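Long-range contacts in lipoprotein (Klebsiella pneumoniae subsp. pneumoniae, PDB 4HWM), which is of unknown function but belongs to the YedD-like lipoprotein family and is probably held at a bacterial membrane by a lipid anchor near its N terminus: residues A[9-15]-A[64-69]; A[21-27]-A[40-46]; A[51-56]-A[109-114]. The contacts are given in a common frame with arbitrary orientation. Residue numbers count along the deposited sequence, not the author numbering.

Contact 1. Residues A[9-15]-A[64-69]; sequences YEDVVKA and PGKLMN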
loop_
_atom_site.group_PDB
_atom_site.type_symbol
_atom_site.label_atom_id
_atom_site.label_comp_id
_atom_site.label_asym_id
_atom_site.label_seq_id
_atom_site.Cartn_x
_atom_site.Cartn_y
_atom_site.Cartn_z
ATOM N N TYR A 9 0.305 -16.936 -3.102
ATOM C CA TYR A 9 1.006 -15.650 -3.091
ATOM C C TYR A 9 2.425 -15.702 -3.617
ATOM O O TYR A 9 2.853 -14.798 -4.341
ATOM C CB TYR A 9 1.003 -15.079 -1.672
ATOM C CG TYR A 9 1.679 -13.746 -1.523
ATOM C CD1 TYR A 9 1.072 -12.585 -2.005
ATOM C CD2 TYR A 9 2.933 -13.642 -0.928
ATOM C CE1 TYR A 9 1.692 -11.347 -1.870
ATOM C CE2 TYR A 9 3.556 -12.416 -0.761
ATOM C CZ TYR A 9 2.921 -11.257 -1.234
ATOM O OH TYR A 9 3.510 -10.030 -1.077
ATOM N N GLU A 10 3.149 -16.777 -3.283
ATOM C CA GLU A 10 4.554 -16.931 -3.679
ATOM C C GLU A 10 4.724 -16.983 -5.176
ATOM O O GLU A 10 5.798 -16.654 -5.665
ATOM C CB GLU A 10 5.149 -18.231 -3.083
ATOM C CG GLU A 10 5.311 -18.196 -1.583
ATOM C CD GLU A 10 4.060 -18.592 -0.820
ATOM O OE1 GLU A 10 2.946 -18.791 -1.417
ATOM O OE2 GLU A 10 4.213 -18.751 0.412
ATOM N N ASP A 11 3.670 -17.400 -5.876
ATOM C CA ASP A 11 3.717 -17.601 -7.324
ATOM C C ASP A 11 3.194 -16.404 -8.097
ATOM O O ASP A 11 3.236 -16.401 -9.334
ATOM C CB ASP A 11 2.927 -18.863 -7.704
ATOM C CG ASP A 11 3.459 -20.128 -7.023
ATOM O OD1 ASP A 11 4.690 -20.251 -6.835
ATOM O OD2 ASP A 11 2.641 -21.032 -6.696
ATOM N N VAL A 12 2.721 -15.378 -7.388
ATOM C CA VAL A 12 2.209 -14.178 -8.031
ATOM C C VAL A 12 3.345 -13.440 -8.676
ATOM O O VAL A 12 4.401 -13.241 -8.068
ATOM C CB VAL A 12 1.504 -13.218 -7.039
ATOM C CG1 VAL A 12 1.324 -11.820 -7.673
ATOM C CG2 VAL A 12 0.190 -13.802 -6.616
ATOM N N VAL A 13 3.080 -13.055 -9.935
ATOM C CA VAL A 13 3.995 -12.298 -10.775
ATOM C C VAL A 13 3.941 -10.803 -10.401
ATOM O O VAL A 13 2.933 -10.116 -10.613
ATOM C CB VAL A 13 3.657 -12.493 -12.270
ATOM C CG1 VAL A 13 4.554 -11.604 -13.162
ATOM C CG2 VAL A 13 3.791 -13.979 -12.645
ATOM N N LYS A 14 5.015 -10.357 -9.782
ATOM C CA LYS A 14 5.092 -8.996 -9.214
ATOM C C LYS A 14 5.304 -8.002 -10.344
ATOM O O LYS A 14 6.287 -8.107 -11.083
ATOM C CB LYS A 14 6.242 -8.938 -8.256
ATOM C CG LYS A 14 6.402 -7.619 -7.584
ATOM C CD LYS A 14 7.490 -7.644 -6.479
ATOM C CE LYS A 14 8.915 -7.634 -6.983
ATOM N NZ LYS A 14 9.945 -7.873 -5.922
ATOM N N ALA A 15 4.380 -7.050 -10.479
ATOM C CA ALA A 15 4.436 -6.054 -11.560
ATOM C C ALA A 15 5.250 -4.843 -11.099
ATOM O O ALA A 15 4.996 -4.293 -10.031
ATOM C CB ALA A 15 3.035 -5.602 -11.956
ATOM N N PRO A 64 2.491 -6.664 4.051
ATOM C CA PRO A 64 3.206 -6.598 2.785
ATOM C C PRO A 64 2.324 -7.101 1.627
ATOM O O PRO A 64 1.378 -7.860 1.830
ATOM C CB PRO A 64 4.425 -7.501 3.028
ATOM C CG PRO A 64 4.635 -7.435 4.570
ATOM C CD PRO A 64 3.207 -7.464 5.066
ATOM N N GLY A 65 2.656 -6.707 0.400
ATOM C CA GLY A 65 1.973 -7.184 -0.789
ATOM C C GLY A 65 2.821 -6.977 -2.039
ATOM O O GLY A 65 3.990 -6.616 -1.953
ATOM N N LYS A 66 2.183 -7.209 -3.173
ATOM C CA LYS A 66 2.808 -7.096 -4.480
ATOM C C LYS A 66 1.830 -6.494 -5.444
ATOM O O LYS A 66 0.674 -6.866 -5.430
ATOM C CB LYS A 66 3.136 -8.494 -5.067
ATOM C CG LYS A 66 4.111 -9.288 -4.317
ATOM C CD LYS A 66 4.229 -10.695 -4.884
ATOM C CE LYS A 66 5.150 -11.569 -4.096
ATOM N NZ LYS A 66 5.057 -12.983 -4.639
ATOM N N LEU A 67 2.298 -5.651 -6.360
ATOM C CA LEU A 67 1.447 -5.216 -7.463
ATOM C C LEU A 67 1.277 -6.352 -8.467
ATOM O O LEU A 67 2.202 -7.156 -8.684
ATOM C CB LEU A 67 2.065 -4.053 -8.199
ATOM C CG LEU A 67 2.249 -2.758 -7.444
ATOM C CD1 LEU A 67 2.877 -1.744 -8.422
ATOM C CD2 LEU A 67 0.938 -2.231 -6.843
HETATM N N MSE A 68 0.091 -6.404 -9.062
HETATM C CA MSE A 68 -0.222 -7.340 -10.135
HETATM C C MSE A 68 -0.906 -6.545 -11.222
HETATM O O MSE A 68 -1.708 -5.643 -10.965
HETATM C CB MSE A 68 -1.140 -8.437 -9.604
HETATM C CG MSE A 68 -1.558 -9.485 -10.626
HETATM SE SE MSE A 68 -2.794 -10.756 -9.836
HETATM C CE MSE A 68 -4.362 -9.563 -9.764
ATOM N N ASN A 69 -0.560 -6.880 -12.467
ATOM C CA ASN A 69 -1.226 -6.341 -13.633
ATOM C C ASN A 69 -2.190 -7.434 -14.115
ATOM O O ASN A 69 -1.764 -8.558 -14.393
ATOM C CB ASN A 69 -0.177 -6.001 -14.696
ATOM C CG ASN A 69 -0.654 -4.982 -15.712
ATOM O OD1 ASN A 69 -1.522 -4.151 -15.449
ATOM N ND2 ASN A 69 -0.051 -5.027 -16.886
HETATM O O HOH W 1 1.462 -8.879 -12.888
#

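Contact 2. Residues A[21-27]-A[40-46]; sequences LAGFWQT and IASLIVT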
loop_
_atom_site.group_PDB
_atom_site.type_symbol
_atom_site.label_atom_id
_atom_site.label_comp_id
_atom_site.label_asym_id
_atom_site.label_seq_id
_atom_site.Cartn_x
_atom_site.Cartn_y
_atom_site.Cartn_z
ATOM N N LEU A 21 3.573 5.933 -9.807
ATOM C CA LEU A 21 2.918 5.231 -8.704
ATOM C C LEU A 21 3.878 4.931 -7.558
ATOM O O LEU A 21 3.462 4.955 -6.406
ATOM C CB LEU A 21 2.228 3.962 -9.158
ATOM C CG LEU A 21 1.416 3.218 -8.086
ATOM C CD1 LEU A 21 0.281 4.115 -7.504
ATOM C CD2 LEU A 21 0.904 1.864 -8.613
ATOM N N ALA A 22 5.145 4.685 -7.842
ATOM C CA ALA A 22 6.100 4.382 -6.788
ATOM C C ALA A 22 6.179 5.553 -5.829
ATOM O O ALA A 22 6.265 6.715 -6.233
ATOM C CB ALA A 22 7.477 4.037 -7.369
ATOM N N GLY A 23 6.142 5.251 -4.535
ATOM C CA GLY A 23 6.181 6.304 -3.522
ATOM C C GLY A 23 5.548 5.864 -2.222
ATOM O O GLY A 23 5.267 4.701 -2.017
ATOM N N PHE A 24 5.394 6.853 -1.365
ATOM C CA PHE A 24 4.620 6.762 -0.138
ATOM C C PHE A 24 3.292 7.494 -0.344
ATOM O O PHE A 24 3.269 8.611 -0.851
ATOM C CB PHE A 24 5.333 7.441 1.024
ATOM C CG PHE A 24 6.682 6.875 1.368
ATOM C CD1 PHE A 24 6.888 5.531 1.480
ATOM C CD2 PHE A 24 7.736 7.724 1.636
ATOM C CE1 PHE A 24 8.128 5.028 1.851
ATOM C CE2 PHE A 24 8.980 7.240 1.987
ATOM C CZ PHE A 24 9.179 5.886 2.107
ATOM N N TRP A 25 2.208 6.856 0.090
ATOM C CA TRP A 25 0.866 7.392 -0.034
ATOM C C TRP A 25 0.213 7.342 1.335
ATOM O O TRP A 25 0.346 6.331 2.016
ATOM C CB TRP A 25 0.104 6.528 -1.044
ATOM C CG TRP A 25 0.741 6.531 -2.385
ATOM C CD1 TRP A 25 1.692 5.664 -2.853
ATOM C CD2 TRP A 25 0.495 7.461 -3.434
ATOM N NE1 TRP A 25 2.061 6.011 -4.124
ATOM C CE2 TRP A 25 1.334 7.100 -4.514
ATOM C CE3 TRP A 25 -0.358 8.556 -3.583
ATOM C CZ2 TRP A 25 1.357 7.814 -5.701
ATOM C CZ3 TRP A 25 -0.357 9.239 -4.806
ATOM C CH2 TRP A 25 0.507 8.867 -5.825
ATOM N N GLN A 26 -0.500 8.390 1.729
ATOM C CA GLN A 26 -1.107 8.448 3.068
ATOM C C GLN A 26 -2.404 9.229 3.002
ATOM O O GLN A 26 -2.505 10.230 2.305
ATOM C CB GLN A 26 -0.163 9.110 4.094
ATOM C CG GLN A 26 -0.674 9.056 5.532
ATOM C CD GLN A 26 0.388 9.378 6.567
ATOM O OE1 GLN A 26 1.054 8.485 7.085
ATOM N NE2 GLN A 26 0.543 10.653 6.878
ATOM N N THR A 27 -3.394 8.778 3.753
ATOM C CA THR A 27 -4.650 9.518 3.882
ATOM C C THR A 27 -4.353 10.851 4.604
ATOM O O THR A 27 -3.599 10.891 5.572
ATOM C CB THR A 27 -5.699 8.687 4.660
ATOM O OG1 THR A 27 -5.168 8.323 5.934
ATOM C CG2 THR A 27 -6.121 7.447 3.881
ATOM N N ILE A 40 -5.582 6.516 10.147
ATOM C CA ILE A 40 -4.708 6.823 9.019
ATOM C C ILE A 40 -4.424 5.525 8.261
ATOM O O ILE A 40 -4.176 4.491 8.864
ATOM C CB ILE A 40 -3.358 7.434 9.497
ATOM C CG1 ILE A 40 -3.585 8.702 10.306
ATOM C CG2 ILE A 40 -2.395 7.735 8.319
ATOM C CD1 ILE A 40 -2.419 9.109 11.163
ATOM N N ALA A 41 -4.451 5.582 6.934
ATOM C CA ALA A 41 -3.959 4.512 6.099
ATOM C C ALA A 41 -2.824 4.996 5.220
ATOM O O ALA A 41 -2.823 6.115 4.717
ATOM C CB ALA A 41 -5.073 3.930 5.251
ATOM N N SER A 42 -1.873 4.102 5.017
ATOM C CA SER A 42 -0.697 4.374 4.192
ATOM C C SER A 42 -0.444 3.197 3.255
ATOM O O SER A 42 -0.729 2.043 3.585
ATOM C CB SER A 42 0.542 4.562 5.078
ATOM O OG SER A 42 0.376 5.620 5.998
ATOM N N LEU A 43 0.138 3.508 2.106
ATOM C CA LEU A 43 0.546 2.483 1.147
ATOM C C LEU A 43 1.932 2.857 0.638
ATOM O O LEU A 43 2.126 3.950 0.139
ATOM C CB LEU A 43 -0.421 2.400 -0.048
ATOM C CG LEU A 43 -0.170 1.251 -1.036
ATOM C CD1 LEU A 43 -0.421 -0.109 -0.411
ATOM C CD2 LEU A 43 -1.051 1.459 -2.293
ATOM N N ILE A 44 2.874 1.930 0.777
ATOM C CA ILE A 44 4.202 2.032 0.147
ATOM C C ILE A 44 4.163 1.245 -1.150
ATOM O O ILE A 44 3.651 0.133 -1.173
ATOM C CB ILE A 44 5.333 1.458 1.051
ATOM C CG1 ILE A 44 5.287 2.096 2.451
ATOM C CG2 ILE A 44 6.699 1.567 0.352
ATOM C CD1 ILE A 44 6.358 1.586 3.409
ATOM N N VAL A 45 4.679 1.853 -2.226
ATOM C CA VAL A 45 4.838 1.136 -3.491
ATOM C C VAL A 45 6.286 1.337 -3.922
ATOM O O VAL A 45 6.710 2.475 -4.135
ATOM C CB VAL A 45 3.883 1.652 -4.588
ATOM C CG1 VAL A 45 4.099 0.884 -5.911
ATOM C CG2 VAL A 45 2.424 1.553 -4.153
ATOM N N THR A 46 7.062 0.265 -3.995
ATOM C CA THR A 46 8.466 0.384 -4.452
ATOM C C THR A 46 8.493 0.348 -5.983
ATOM O O THR A 46 7.528 -0.103 -6.629
ATOM C CB THR A 46 9.374 -0.706 -3.918
ATOM O OG1 THR A 46 9.084 -1.934 -4.588
ATOM C CG2 THR A 46 9.236 -0.860 -2.386
#

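Contact 3. Residues A[51-56]-A[109-114]; sequences TFDCRQ and ECEKAW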
loop_
_atom_site.group_PDB
_atom_site.type_symbol
_atom_site.label_atom_id
_atom_site.label_comp_id
_atom_site.label_asym_id
_atom_site.label_seq_id
_atom_site.Cartn_x
_atom_site.Cartn_y
_atom_site.Cartn_z
ATOM N N THR A 51 4.817 -3.820 -2.074
ATOM C CA THR A 51 3.952 -2.882 -1.407
ATOM C C THR A 51 3.869 -3.135 0.080
ATOM O O THR A 51 4.240 -4.211 0.573
ATOM C CB THR A 51 2.544 -2.946 -1.986
ATOM O OG1 THR A 51 1.952 -4.190 -1.612
ATOM C CG2 THR A 51 2.537 -2.752 -3.544
ATOM N N PHE A 52 3.313 -2.154 0.776
ATOM C CA PHE A 52 3.079 -2.271 2.217
ATOM C C PHE A 52 1.876 -1.439 2.570
ATOM O O PHE A 52 1.870 -0.223 2.318
ATOM C CB PHE A 52 4.311 -1.763 2.975
ATOM C CG PHE A 52 4.386 -2.194 4.419
ATOM C CD1 PHE A 52 4.522 -3.527 4.745
ATOM C CD2 PHE A 52 4.327 -1.261 5.441
ATOM C CE1 PHE A 52 4.648 -3.910 6.076
ATOM C CE2 PHE A 52 4.420 -1.641 6.756
ATOM C CZ PHE A 52 4.550 -2.964 7.078
ATOM N N ASP A 53 0.861 -2.096 3.129
ATOM C CA ASP A 53 -0.443 -1.472 3.447
ATOM C C ASP A 53 -0.479 -1.374 4.967
ATOM O O ASP A 53 -0.485 -2.419 5.616
ATOM C CB ASP A 53 -1.551 -2.370 2.879
ATOM C CG ASP A 53 -2.959 -1.907 3.222
ATOM O OD1 ASP A 53 -3.160 -1.259 4.256
ATOM O OD2 ASP A 53 -3.862 -2.238 2.440
ATOM N N CYS A 54 -0.437 -0.145 5.505
ATOM C CA CYS A 54 -0.304 0.065 6.955
ATOM C C CYS A 54 -1.399 0.996 7.397
ATOM O O CYS A 54 -1.490 2.116 6.913
ATOM C CB CYS A 54 1.075 0.643 7.265
ATOM S SG CYS A 54 1.425 0.859 8.999
ATOM N N ARG A 55 -2.244 0.529 8.299
ATOM C CA ARG A 55 -3.382 1.309 8.768
ATOM C C ARG A 55 -3.315 1.381 10.275
ATOM O O ARG A 55 -2.933 0.425 10.910
ATOM C CB ARG A 55 -4.667 0.664 8.317
ATOM C CG ARG A 55 -4.669 0.468 6.819
ATOM C CD ARG A 55 -5.954 -0.036 6.330
ATOM N NE ARG A 55 -5.846 -0.629 5.002
ATOM C CZ ARG A 55 -6.847 -0.910 4.190
ATOM N NH1 ARG A 55 -8.107 -0.674 4.548
ATOM N NH2 ARG A 55 -6.580 -1.485 3.029
ATOM N N GLN A 56 -3.673 2.515 10.845
ATOM C CA GLN A 56 -3.487 2.719 12.267
ATOM C C GLN A 56 -4.575 3.591 12.864
ATOM O O GLN A 56 -5.064 4.544 12.248
ATOM C CB GLN A 56 -2.135 3.357 12.539
ATOM C CG GLN A 56 -1.916 4.700 11.918
ATOM C CD GLN A 56 -0.513 5.173 12.105
ATOM O OE1 GLN A 56 -0.147 5.642 13.209
ATOM N NE2 GLN A 56 0.285 5.084 11.060
ATOM N N GLU A 109 5.443 4.726 12.872
ATOM C CA GLU A 109 5.142 3.334 13.107
ATOM C C GLU A 109 5.010 2.570 11.772
ATOM O O GLU A 109 5.425 1.420 11.781
ATOM C CB GLU A 109 4.019 3.099 14.132
ATOM C CG GLU A 109 2.771 3.862 13.861
ATOM C CD GLU A 109 2.772 5.181 14.578
ATOM O OE1 GLU A 109 3.701 5.999 14.367
ATOM O OE2 GLU A 109 1.846 5.407 15.364
ATOM N N CYS A 110 4.591 3.204 10.683
ATOM C CA CYS A 110 4.608 2.560 9.361
ATOM C C CYS A 110 6.052 2.349 8.910
ATOM O O CYS A 110 6.400 1.297 8.409
ATOM C CB CYS A 110 3.886 3.406 8.304
ATOM S SG CYS A 110 3.655 2.602 6.704
ATOM N N GLU A 111 6.878 3.376 9.100
ATOM C CA GLU A 111 8.309 3.271 8.739
ATOM C C GLU A 111 8.975 2.104 9.441
ATOM O O GLU A 111 9.714 1.300 8.821
ATOM C CB GLU A 111 9.079 4.492 9.196
ATOM C CG GLU A 111 8.781 5.731 8.535
ATOM C CD GLU A 111 9.799 6.814 8.904
ATOM O OE1 GLU A 111 10.226 6.960 10.082
ATOM O OE2 GLU A 111 10.165 7.541 8.005
ATOM N N LYS A 112 8.731 1.979 10.758
ATOM C CA LYS A 112 9.340 0.915 11.559
ATOM C C LYS A 112 8.843 -0.468 11.145
ATOM O O LYS A 112 9.622 -1.394 11.004
ATOM C CB LYS A 112 9.068 1.109 13.069
ATOM C CG LYS A 112 9.935 2.158 13.743
ATOM C CD LYS A 112 9.356 2.589 15.106
ATOM C CE LYS A 112 10.310 3.543 15.831
ATOM N NZ LYS A 112 9.650 4.333 16.911
ATOM N N ALA A 113 7.538 -0.576 10.939
ATOM C CA ALA A 113 6.942 -1.857 10.549
ATOM C C ALA A 113 7.477 -2.299 9.179
ATOM O O ALA A 113 7.791 -3.463 8.978
ATOM C CB ALA A 113 5.421 -1.775 10.538
ATOM N N TRP A 114 7.629 -1.345 8.268
ATOM C CA TRP A 114 8.165 -1.625 6.929
ATOM C C TRP A 114 9.606 -2.104 7.007
ATOM O O TRP A 114 9.969 -3.121 6.395
ATOM C CB TRP A 114 8.062 -0.363 6.102
ATOM C CG TRP A 114 8.771 -0.298 4.784
ATOM C CD1 TRP A 114 9.653 0.661 4.395
ATOM C CD2 TRP A 114 8.582 -1.147 3.661
ATOM N NE1 TRP A 114 10.037 0.450 3.108
ATOM C CE2 TRP A 114 9.365 -0.623 2.610
ATOM C CE3 TRP A 114 7.803 -2.259 3.417
ATOM C CZ2 TRP A 114 9.435 -1.221 1.349
ATOM C CZ3 TRP A 114 7.860 -2.844 2.160
ATOM C CH2 TRP A 114 8.645 -2.304 1.134
#

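Contact 1. Residues A[9-15]-A[64-69]
K66 is the side chain on which this contact turns. It rises from strand 60-70 with chi1 in the m well and the remaining torsions all t, so its chain is fully extended and carries the ammonium to the short 3-10 turn at 9-11. There NZ donates a hydrogen bond to the backbone O of Y9 (2.9 Å), the same oxygen that accepts the turn's own bond from the N of V12 (3.1 Å). The t rotamer of Y9 lays its ring beneath the lysine: K66 NZ stands 4.3 Å from the centroid of the Y9 ring, almost on the ring normal, as a cation-pi pair, and K66 CE lies 4.0 Å from that centroid as a CH-pi contact. At the ring's edge, Y9 OH comes within 3.2 Å of CA of G65. V12, also t, sets its CG1 4.2 Å from K66 CD, adding an apolar touch to the aliphatic shaft.

Farther along, the loop runs beside the strand. A15 N donates to L67 O (2.8 Å, nearly linear), and K14 CA makes a CA-H...O contact with the same oxygen. Alanine suits this place, since its small CB lets the backbones approach while touching L67 CB at 4.2 Å. A water joins V13 O to N69 N. The K14 side chain leads away to a salt bridge with D50.

With no carboxylate facing K66 across the contact, its charge is met by a carbonyl and a pi face; K66 thus joins the 3-10 turn to the barrel, while the A15-L67 bond holds the loop beyond.

Contact 2. Residues A[21-27]-A[40-46]
Strands 23-26 and 40-45 lie antiparallel, their axes 4.6 Å apart at closest approach and 165° between directions. Hydrogen-bonded pairs at G23-V45 and W25-L43 alternate with non-hydrogen-bonded pairs at F24-I44 and Q26-S42, and T27 extends the ladder: its N donates to A41 O (2.9 Å), while its OG1 accepts from A41 N (3.0 Å).

On the face bearing W25, L43 and V45, the main bump is V45. It stands opposite G23, whose missing side chain leaves a hollow, and its branches spread to the flanks: CG1 lies 4.2 Å from L21 CG and CG2 lies 4.4 Å from W25 CD1. G23 has phi 155°, where any CB would jam against the preceding carbonyl, so its backbone alone calls for glycine. W25 roofs this side, and its NE1 reaches back to L21 O (2.9 Å), satisfying the one polar atom of a buried indole. On the opposite face F24 turns its ring edge to I44, with F24 CD1 3.9 Å from I44 CG1. Q26 lays CG 3.5 Å from I40 CG2, beside the small S42.

Strand 98-103 pairs with 23-26 along its other edge, and strand 50-56 does so for 40-45, placing this hairpin within a closed barrel. W25, L43 and L21 meet I93 of strand 92-95, whereas S42 and I44 face C110 and W114 of helix 108-118.

Contact 3. Residues A[51-56]-A[109-114]
Helix 108-118 packs on the flank of the barrel, at the site of the C54-C110 disulfide seen in crystals of this protein. In the conformer given, one of two deposited for C110, the sulfurs C54 SG and C110 SG are 3.6 Å apart, too far for a bond, while C54 CB and C110 SG approach to 3.3 Å; this is consistent with a bridge only partly formed in the crystal. F52 fills the space beside the cysteines. Its CZ rests 3.8 Å from A113 CB, where a small residue lets the helix come close, and W114 CA lies over the ring face, 4.0 Å from the F52 centroid, a CH-pi contact. C110 SG touches the ring's edge, a sulfur-aromatic contact 5.3 Å from the centroid.

Strand alternation in this up-and-down meander barrel sorts the residues: F52, C54 and Q56 point to the helix, whereas T51, D53 and R55 point away. There R55 NE and D53 OD1 form a salt bridge at 2.9 Å. The segment axes come closest at 9.2 Å, their N-to-C directions 140° apart. W114, broad and apolar, sits obliquely to the F52 ring, its CE3 3.6 Å from F52 CB, and reaches I44 of strand 40-45.

How the contacts relate
All three contacts reach the same closed antiparallel barrel, in which strands 23-26, 40-45, 50-56 and 60-70 are successive neighbours. Contacts 2 and 3 have centres about 9 Å apart and meet along the pairing of 40-45 with 50-56; W114 also packs on I44. Contact 1 lies about 17 Å from contact 2 and 18 Å from contact 3, centre to centre, yet L67 touches V45 and L21, and G65 pairs with T51. Along the chain, 9-15 and 64-69 enclose both segments of contact 2, contact 2 precedes contact 3, and contacts 1 and 3 interlock. The N-terminal loop and the C-terminal helix are thereby both fastened to one meander.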